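Local atomic coordinates of OBG-type G domain-containing protein (Pyrococcus horikoshii, PDB entry 2E87), a protein that binds GDP and is probably a GTP-binding protein of the Obg/NOG1 type, although its cellular role is unknown. Residues V171-P176 with I250-D255; V286-D291 with I313-L318. All coordinates share one frame; numbering follows the deposited sequence.

Interaction 1 (V171-P176 with I250-D255)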
ATOM      1  N   VAL A 171      10.516  14.766   5.153  1.00 37.41           N
ATOM      2  CA  VAL A 171      11.204  13.532   5.530  1.00 31.18           C
ATOM      3  C   VAL A 171      12.529  13.899   6.204  1.00 33.71           C
ATOM      4  O   VAL A 171      13.392  14.517   5.585  1.00 35.46           O
ATOM      5  CB  VAL A 171      11.477  12.648   4.271  1.00 32.89           C
ATOM      6  CG1 VAL A 171      12.222  11.403   4.650  1.00 33.65           C
ATOM      7  CG2 VAL A 171      10.160  12.277   3.594  1.00 28.61           C
ATOM      8  N   ILE A 172      12.672  13.520   7.475  1.00 31.74           N
ATOM      9  CA  ILE A 172      13.871  13.806   8.255  1.00 31.33           C
ATOM     10  C   ILE A 172      14.880  12.644   8.213  1.00 32.24           C
ATOM     11  O   ILE A 172      14.563  11.527   8.617  1.00 29.22           O
ATOM     12  CB  ILE A 172      13.497  14.131   9.731  1.00 31.28           C
ATOM     13  CG1 ILE A 172      12.535  15.314   9.769  1.00 27.70           C
ATOM     14  CG2 ILE A 172      14.755  14.470  10.545  1.00 30.36           C
ATOM     15  CD1 ILE A 172      11.914  15.559  11.156  1.00 30.64           C
ATOM     16  N   ALA A 173      16.089  12.934   7.722  1.00 29.57           N
ATOM     17  CA  ALA A 173      17.157  11.931   7.586  1.00 31.10           C
ATOM     18  C   ALA A 173      18.410  12.236   8.435  1.00 33.63           C
ATOM     19  O   ALA A 173      18.546  13.316   9.020  1.00 31.99           O
ATOM     20  CB  ALA A 173      17.552  11.804   6.115  1.00 24.76           C
ATOM     21  N   GLY A 174      19.318  11.268   8.493  1.00 28.83           N
ATOM     22  CA  GLY A 174      20.540  11.442   9.248  1.00 23.02           C
ATOM     23  C   GLY A 174      20.832  10.197  10.056  1.00 32.77           C
ATOM     24  O   GLY A 174      19.938   9.376  10.271  1.00 30.55           O
ATOM     25  N   HIS A 175      22.080  10.064  10.510  1.00 34.26           N
ATOM     26  CA  HIS A 175      22.507   8.916  11.303  1.00 34.61           C
ATOM     27  C   HIS A 175      21.693   8.748  12.577  1.00 36.03           C
ATOM     28  O   HIS A 175      20.927   9.628  12.982  1.00 38.10           O
ATOM     29  CB  HIS A 175      23.985   9.051  11.704  1.00 38.20           C
ATOM     30  CG  HIS A 175      24.943   8.538  10.681  1.00 31.93           C
ATOM     31  ND1 HIS A 175      25.626   9.370   9.820  1.00 29.28           N
ATOM     32  CD2 HIS A 175      25.325   7.276  10.372  1.00 27.64           C
ATOM     33  CE1 HIS A 175      26.389   8.642   9.023  1.00 29.65           C
ATOM     34  NE2 HIS A 175      26.225   7.366   9.338  1.00 31.35           N
ATOM     35  N   PRO A 176      21.865   7.606  13.243  1.00 34.08           N
ATOM     36  CA  PRO A 176      21.120   7.380  14.475  1.00 36.15           C
ATOM     37  C   PRO A 176      21.619   8.342  15.531  1.00 39.97           C
ATOM     38  O   PRO A 176      22.801   8.694  15.551  1.00 45.05           O
ATOM     39  CB  PRO A 176      21.457   5.928  14.817  1.00 38.30           C
ATOM     40  CG  PRO A 176      21.789   5.320  13.453  1.00 35.55           C
ATOM     41  CD  PRO A 176      22.620   6.406  12.853  1.00 33.49           C
ATOM     42  N   ILE A 250      13.242  17.064   2.028  1.00 35.22           N
ATOM     43  CA  ILE A 250      14.071  16.268   2.893  1.00 34.29           C
ATOM     44  C   ILE A 250      14.922  17.152   3.781  1.00 32.66           C
ATOM     45  O   ILE A 250      15.631  18.023   3.290  1.00 33.78           O
ATOM     46  CB  ILE A 250      14.992  15.352   2.069  1.00 40.47           C
ATOM     47  CG1 ILE A 250      14.171  14.201   1.470  1.00 44.20           C
ATOM     48  CG2 ILE A 250      16.112  14.833   2.937  1.00 34.61           C
ATOM     49  CD1 ILE A 250      14.996  13.213   0.691  1.00 45.48           C
ATOM     50  N   ILE A 251      14.812  16.944   5.090  1.00 32.50           N
ATOM     51  CA  ILE A 251      15.613  17.675   6.069  1.00 32.73           C
ATOM     52  C   ILE A 251      16.726  16.726   6.488  1.00 34.92           C
ATOM     53  O   ILE A 251      16.464  15.632   6.981  1.00 40.08           O
ATOM     54  CB  ILE A 251      14.831  18.053   7.344  1.00 33.79           C
ATOM     55  CG1 ILE A 251      13.856  19.199   7.066  1.00 33.86           C
ATOM     56  CG2 ILE A 251      15.807  18.505   8.419  1.00 36.91           C
ATOM     57  CD1 ILE A 251      12.964  19.539   8.252  1.00 26.81           C
ATOM     58  N   TYR A 252      17.968  17.131   6.279  1.00 34.77           N
ATOM     59  CA  TYR A 252      19.088  16.285   6.647  1.00 33.61           C
ATOM     60  C   TYR A 252      19.797  16.891   7.844  1.00 37.74           C
ATOM     61  O   TYR A 252      20.313  18.007   7.765  1.00 32.93           O
ATOM     62  CB  TYR A 252      20.080  16.155   5.498  1.00 30.00           C
ATOM     63  CG  TYR A 252      21.005  14.995   5.709  1.00 31.17           C
ATOM     64  CD1 TYR A 252      20.699  13.746   5.179  1.00 32.33           C
ATOM     65  CD2 TYR A 252      22.127  15.112   6.530  1.00 29.48           C
ATOM     66  CE1 TYR A 252      21.479  12.629   5.470  1.00 35.18           C
ATOM     67  CE2 TYR A 252      22.913  14.005   6.822  1.00 37.20           C
ATOM     68  CZ  TYR A 252      22.580  12.762   6.287  1.00 37.94           C
ATOM     69  OH  TYR A 252      23.334  11.647   6.564  1.00 47.66           O
ATOM     70  N   ILE A 253      19.822  16.148   8.945  1.00 36.38           N
ATOM     71  CA  ILE A 253      20.463  16.623  10.155  1.00 36.80           C
ATOM     72  C   ILE A 253      21.873  16.073  10.360  1.00 40.16           C
ATOM     73  O   ILE A 253      22.087  14.860  10.309  1.00 38.72           O
ATOM     74  CB  ILE A 253      19.660  16.243  11.413  1.00 34.11           C
ATOM     75  CG1 ILE A 253      18.211  16.728  11.302  1.00 32.79           C
ATOM     76  CG2 ILE A 253      20.335  16.841  12.636  1.00 30.88           C
ATOM     77  CD1 ILE A 253      17.341  16.347  12.496  1.00 25.31           C
ATOM     78  N   PHE A 254      22.817  16.985  10.587  1.00 39.87           N
ATOM     79  CA  PHE A 254      24.213  16.656  10.887  1.00 41.21           C
ATOM     80  C   PHE A 254      24.384  16.918  12.388  1.00 43.44           C
ATOM     81  O   PHE A 254      23.714  17.789  12.940  1.00 45.87           O
ATOM     82  CB  PHE A 254      25.194  17.591  10.174  1.00 38.23           C
ATOM     83  CG  PHE A 254      25.415  17.282   8.725  1.00 40.09           C
ATOM     84  CD1 PHE A 254      24.764  18.015   7.739  1.00 41.81           C
ATOM     85  CD2 PHE A 254      26.309  16.285   8.344  1.00 36.92           C
ATOM     86  CE1 PHE A 254      25.005  17.763   6.395  1.00 41.40           C
ATOM     87  CE2 PHE A 254      26.558  16.023   7.011  1.00 37.79           C
ATOM     88  CZ  PHE A 254      25.907  16.762   6.031  1.00 37.83           C
ATOM     89  N   ASP A 255      25.279  16.173  13.036  1.00 41.66           N
ATOM     90  CA  ASP A 255      25.582  16.368  14.456  1.00 42.45           C
ATOM     91  C   ASP A 255      27.083  16.644  14.547  1.00 41.72           C
ATOM     92  O   ASP A 255      27.887  15.728  14.698  1.00 38.17           O
ATOM     93  CB  ASP A 255      25.230  15.120  15.282  1.00 39.41           C
ATOM     94  CG  ASP A 255      25.740  15.212  16.726  1.00 44.72           C
ATOM     95  OD1 ASP A 255      26.161  16.318  17.137  1.00 43.82           O
ATOM     96  OD2 ASP A 255      25.719  14.188  17.452  1.00 44.35           O
TER
HETATM   97  O   HOH W   1      24.015  12.342   9.600  1.00 58.33           O
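Ile251 is held by strand 171-173 through both its N-H and its C=O: its N donates to Val171 O (2.9 Å), and its O takes the Ala173 N-H almost straight (2.8 Å, 174°). Ile253 N to Ala173 O (3.1 Å) completes this parallel ladder. On the face carrying Ile172, the CG2 methyl of Ile172 meets the CD1 tip of Ile253 at 3.7 Å, the two branched chains crossing at a slant. The other face belongs to Val171, Ala173, Ile250 and Tyr252. There Tyr252, with CG anti to its backbone N (chi1 -163°), lays its ring alongside the strand end: Ala173 CB touches CD1 at 3.8 Å, and Gly174 CA sits over the ring face in a CH-pi contact, 4.2 Å from the centroid. Past Ala173, where 171-176 turns into the P-loop, one water links the segments, accepting from His175 N, donating to Ile253 O and hydrogen-bonding Tyr252 OH. Lys180 NZ donates to Gly174 O. These are the central parallel strands of a Ras-like G domain. Helix 180-187 packs on Ile172, Ile251 and Ile253; helix 264-277 lies against His175 and Tyr252, with Phe271 edge-to-face to Tyr252; strands 214-220 and 283-287 flank the pair.

Interaction 2 (V286-D291 with I313-L318). With GDP (guanosine-5'-diphosphate), chain F.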
ATOM      1  N   VAL A 286      20.221  20.899   8.238  1.00 43.20           N
ATOM      2  CA  VAL A 286      20.162  21.451   9.567  1.00 41.97           C
ATOM      3  C   VAL A 286      21.393  20.955  10.321  1.00 44.60           C
ATOM      4  O   VAL A 286      21.745  19.772  10.240  1.00 44.36           O
ATOM      5  CB  VAL A 286      18.874  20.982  10.294  1.00 44.13           C
ATOM      6  CG1 VAL A 286      19.058  21.069  11.786  1.00 48.18           C
ATOM      7  CG2 VAL A 286      17.686  21.855   9.883  1.00 41.59           C
ATOM      8  N   ILE A 287      22.061  21.861  11.029  1.00 43.29           N
ATOM      9  CA  ILE A 287      23.235  21.512  11.836  1.00 42.82           C
ATOM     10  C   ILE A 287      22.759  21.548  13.293  1.00 45.45           C
ATOM     11  O   ILE A 287      22.613  22.621  13.887  1.00 45.03           O
ATOM     12  CB  ILE A 287      24.368  22.529  11.613  1.00 41.58           C
ATOM     13  CG1 ILE A 287      24.727  22.561  10.133  1.00 40.91           C
ATOM     14  CG2 ILE A 287      25.578  22.160  12.434  1.00 43.48           C
ATOM     15  CD1 ILE A 287      25.963  23.377   9.810  1.00 40.44           C
ATOM     16  N   ASN A 288      22.506  20.367  13.853  1.00 44.99           N
ATOM     17  CA  ASN A 288      21.981  20.229  15.211  1.00 43.09           C
ATOM     18  C   ASN A 288      23.031  20.195  16.305  1.00 48.02           C
ATOM     19  O   ASN A 288      24.222  20.260  16.030  1.00 49.96           O
ATOM     20  CB  ASN A 288      21.118  18.967  15.285  1.00 46.52           C
ATOM     21  CG  ASN A 288      20.153  18.974  16.465  1.00 50.36           C
ATOM     22  OD1 ASN A 288      19.552  20.001  16.798  1.00 50.73           O
ATOM     23  ND2 ASN A 288      19.980  17.814  17.082  1.00 44.52           N
ATOM     24  N   LYS A 289      22.579  20.084  17.553  1.00 51.14           N
ATOM     25  CA  LYS A 289      23.482  20.061  18.706  1.00 58.28           C
ATOM     26  C   LYS A 289      24.410  21.294  18.784  1.00 56.61           C
ATOM     27  O   LYS A 289      25.546  21.179  19.235  1.00 55.09           O
ATOM     28  CB  LYS A 289      24.361  18.794  18.697  1.00 58.30           C
ATOM     29  CG  LYS A 289      23.764  17.552  19.347  1.00 55.95           C
ATOM     30  CD  LYS A 289      22.973  16.724  18.366  1.00 51.09           C
ATOM     31  CE  LYS A 289      22.488  15.430  19.018  1.00 55.34           C
ATOM     32  NZ  LYS A 289      23.590  14.462  19.277  1.00 49.99           N
ATOM     33  N   ILE A 290      23.950  22.463  18.349  1.00 53.95           N
ATOM     34  CA  ILE A 290      24.810  23.642  18.422  1.00 60.53           C
ATOM     35  C   ILE A 290      25.084  24.056  19.873  1.00 63.88           C
ATOM     36  O   ILE A 290      26.046  24.773  20.148  1.00 60.29           O
ATOM     37  CB  ILE A 290      24.202  24.854  17.688  1.00 58.47           C
ATOM     38  CG1 ILE A 290      22.838  25.204  18.287  1.00 59.28           C
ATOM     39  CG2 ILE A 290      24.101  24.565  16.212  1.00 61.75           C
ATOM     40  CD1 ILE A 290      22.186  26.395  17.631  1.00 55.16           C
ATOM     41  N   ASP A 291      24.237  23.598  20.794  1.00 67.71           N
ATOM     42  CA  ASP A 291      24.372  23.921  22.214  1.00 69.37           C
ATOM     43  C   ASP A 291      25.520  23.177  22.903  1.00 73.08           C
ATOM     44  O   ASP A 291      25.935  23.542  24.005  1.00 71.03           O
ATOM     45  CB  ASP A 291      23.062  23.609  22.949  1.00 67.86           C
ATOM     46  CG  ASP A 291      22.685  22.134  22.872  1.00 67.49           C
ATOM     47  OD1 ASP A 291      22.528  21.625  21.745  1.00 72.30           O
ATOM     48  OD2 ASP A 291      22.548  21.482  23.930  1.00 63.00           O
ATOM     49  N   ILE A 313      20.812  25.608   8.344  1.00 49.25           N
ATOM     50  CA  ILE A 313      20.224  26.309   9.467  1.00 47.17           C
ATOM     51  C   ILE A 313      20.800  25.695  10.742  1.00 51.70           C
ATOM     52  O   ILE A 313      20.687  24.485  10.963  1.00 55.51           O
ATOM     53  CB  ILE A 313      18.698  26.133   9.495  1.00 47.03           C
ATOM     54  CG1 ILE A 313      18.084  26.713   8.221  1.00 44.87           C
ATOM     55  CG2 ILE A 313      18.124  26.780  10.745  1.00 39.48           C
ATOM     56  CD1 ILE A 313      16.583  26.529   8.121  1.00 39.42           C
ATOM     57  N   LYS A 314      21.429  26.522  11.571  1.00 50.02           N
ATOM     58  CA  LYS A 314      21.998  26.053  12.830  1.00 52.83           C
ATOM     59  C   LYS A 314      20.870  25.935  13.864  1.00 51.78           C
ATOM     60  O   LYS A 314      20.031  26.827  13.966  1.00 57.67           O
ATOM     61  CB  LYS A 314      23.082  27.036  13.278  1.00 51.03           C
ATOM     62  CG  LYS A 314      24.305  26.979  12.368  1.00 62.33           C
ATOM     63  CD  LYS A 314      25.299  28.127  12.579  1.00 74.23           C
ATOM     64  CE  LYS A 314      24.862  29.420  11.872  1.00 79.31           C
ATOM     65  NZ  LYS A 314      25.872  30.525  12.006  1.00 79.85           N
ATOM     66  N   ILE A 315      20.829  24.838  14.617  1.00 49.36           N
ATOM     67  CA  ILE A 315      19.760  24.640  15.604  1.00 45.93           C
ATOM     68  C   ILE A 315      20.131  23.747  16.788  1.00 47.32           C
ATOM     69  O   ILE A 315      21.219  23.171  16.853  1.00 51.00           O
ATOM     70  CB  ILE A 315      18.487  23.969  14.974  1.00 44.98           C
ATOM     71  CG1 ILE A 315      18.714  22.460  14.815  1.00 50.26           C
ATOM     72  CG2 ILE A 315      18.162  24.575  13.611  1.00 48.30           C
ATOM     73  CD1 ILE A 315      17.463  21.655  14.456  1.00 45.21           C
ATOM     74  N   SER A 316      19.189  23.633  17.719  1.00 49.44           N
ATOM     75  CA  SER A 316      19.315  22.774  18.891  1.00 49.83           C
ATOM     76  C   SER A 316      17.916  22.225  19.113  1.00 49.67           C
ATOM     77  O   SER A 316      17.087  22.856  19.760  1.00 51.01           O
ATOM     78  CB  SER A 316      19.764  23.553  20.124  1.00 50.02           C
ATOM     79  OG  SER A 316      19.601  22.758  21.291  1.00 48.95           O
ATOM     80  N   ALA A 317      17.653  21.056  18.543  1.00 55.00           N
ATOM     81  CA  ALA A 317      16.348  20.424  18.658  1.00 59.43           C
ATOM     82  C   ALA A 317      15.911  20.275  20.115  1.00 59.40           C
ATOM     83  O   ALA A 317      14.727  20.404  20.435  1.00 59.80           O
ATOM     84  CB  ALA A 317      16.369  19.051  17.970  1.00 54.61           C
ATOM     85  N   LEU A 318      16.873  20.013  20.994  1.00 60.79           N
ATOM     86  CA  LEU A 318      16.569  19.824  22.404  1.00 64.78           C
ATOM     87  C   LEU A 318      16.104  21.102  23.095  1.00 66.37           C
ATOM     88  O   LEU A 318      15.120  21.089  23.833  1.00 66.53           O
ATOM     89  CB  LEU A 318      17.788  19.268  23.148  1.00 63.84           C
ATOM     90  CG  LEU A 318      17.537  18.130  24.147  1.00 66.71           C
ATOM     91  CD1 LEU A 318      18.820  17.839  24.903  1.00 68.01           C
ATOM     92  CD2 LEU A 318      16.433  18.504  25.125  1.00 64.43           C
TER
HETATM   93  PB  GDP F 400      17.388  10.146  16.257  1.00 34.29           P
HETATM   94  O1B GDP F 400      17.908   8.760  16.590  1.00 35.50           O
HETATM   95  O2B GDP F 400      18.187  10.805  15.013  1.00 38.01           O
HETATM   96  O3B GDP F 400      15.876  10.381  16.338  1.00 40.28           O
HETATM   97  O3A GDP F 400      17.938  11.007  17.481  1.00 38.10           O
HETATM   98  PA  GDP F 400      17.147  11.576  18.771  1.00 49.44           P
HETATM   99  O1A GDP F 400      16.059  12.511  18.373  1.00 35.94           O
HETATM  100  O2A GDP F 400      16.548  10.325  19.609  1.00 43.14           O
HETATM  101  O5' GDP F 400      18.234  12.377  19.644  1.00 49.60           O
HETATM  102  C5' GDP F 400      19.260  11.455  20.057  1.00 49.26           C
HETATM  103  C4' GDP F 400      19.894  11.936  21.375  1.00 50.05           C
HETATM  104  O4' GDP F 400      20.428  13.302  21.196  1.00 45.67           O
HETATM  105  C3' GDP F 400      18.919  12.079  22.544  1.00 50.55           C
HETATM  106  O3' GDP F 400      19.105  11.640  23.893  1.00 52.83           O
HETATM  107  C2' GDP F 400      18.377  13.509  22.357  1.00 50.41           C
HETATM  108  O2' GDP F 400      17.949  13.983  23.649  1.00 51.86           O
HETATM  109  C1' GDP F 400      19.692  14.215  22.099  1.00 51.49           C
HETATM  110  N9  GDP F 400      19.523  15.512  21.429  1.00 55.30           N
HETATM  111  C8  GDP F 400      18.628  15.833  20.441  1.00 58.10           C
HETATM  112  N7  GDP F 400      18.771  17.084  20.090  1.00 57.03           N
HETATM  113  C5  GDP F 400      19.765  17.643  20.823  1.00 55.60           C
HETATM  114  C6  GDP F 400      20.363  18.952  20.890  1.00 53.62           C
HETATM  115  O6  GDP F 400      19.972  19.862  20.167  1.00 48.85           O
HETATM  116  N1  GDP F 400      21.387  19.154  21.787  1.00 57.49           N
HETATM  117  C2  GDP F 400      21.832  18.122  22.608  1.00 57.60           C
HETATM  118  N2  GDP F 400      22.852  18.353  23.490  1.00 61.75           N
HETATM  119  N3  GDP F 400      21.284  16.916  22.557  1.00 56.93           N
HETATM  120  C4  GDP F 400      20.263  16.635  21.691  1.00 58.50           C
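Asn288 reaches across to Ala317, joining the two guanine-recognition motifs of a Ras-like G domain: the NKxD sequence Asn288-Asp291 and the SAL sequence Ser316-Leu318. Both follow parallel strands of a beta-alpha-beta unit whose crossover is helix 295-307. The tight part starts with the ladder, Ile287 N to Ile313 O (3.0 Å) and Ile315 N to Ile287 O (2.9 Å). Asn288 has CG anti to its backbone N (chi1 -160°), which turns the amide toward the 313-318 loop; an in-plane lone pair of OD1 takes the Ala317 N-H at 2.8 Å and 168°. Its ND2 is held by Val178 O of the P-loop, so this one side chain ties three loops together. Ile290 is packed closely on Ile315 O, to which its N donates (3.2 Å) and against which its CG2 rests at 3.3 Å. Val286 and Ile315 cross at about a right angle, both touching Val326 of helix 323-350. The loose side is the exposed Lys314 chain, which leads away to a weak, long ion pair with Glu302. GDP lies at the loop end of the contact. The alkyl chain of Lys289, whose NZ is paired with Asp255, lies over one face of the guanine and Leu318 over the other. Leu318 N donates to O6, and Ser316 OG lies beside the same oxygen, though where its proton points is unsettled. On the Watson-Crick edge, Asp291 receives guanine N1-H on OD1 (2.7 Å, 173°) and N2 on OD2 (3.2 Å).

In the fold
Interactions 1 and 2, centred 11 Å apart, are successive steps across one sheet, since strands 249-254 and 283-287 are neighbours in it; Tyr252 O and Val286 N (2.9 Å) form a probable hydrogen bond between them. Nearer the nucleotide, Ile253 CG2 packs on Asn288 CB (3.5 Å), and a salt bridge from Asp255 OD2 to Lys289 NZ (2.8 Å) joins the two contacts. Residues 171-176 lead into the P-loop, whose amides at Asn177, Gly179, Lys180 and Ser181 hydrogen-bond GDP, whereas 286-291 and 313-318 read the base. The two contacts border different parts of the GDP site, the P-loop with the phosphates and the loops at the base, with the Ile253 side chain about 6 Å from GDP.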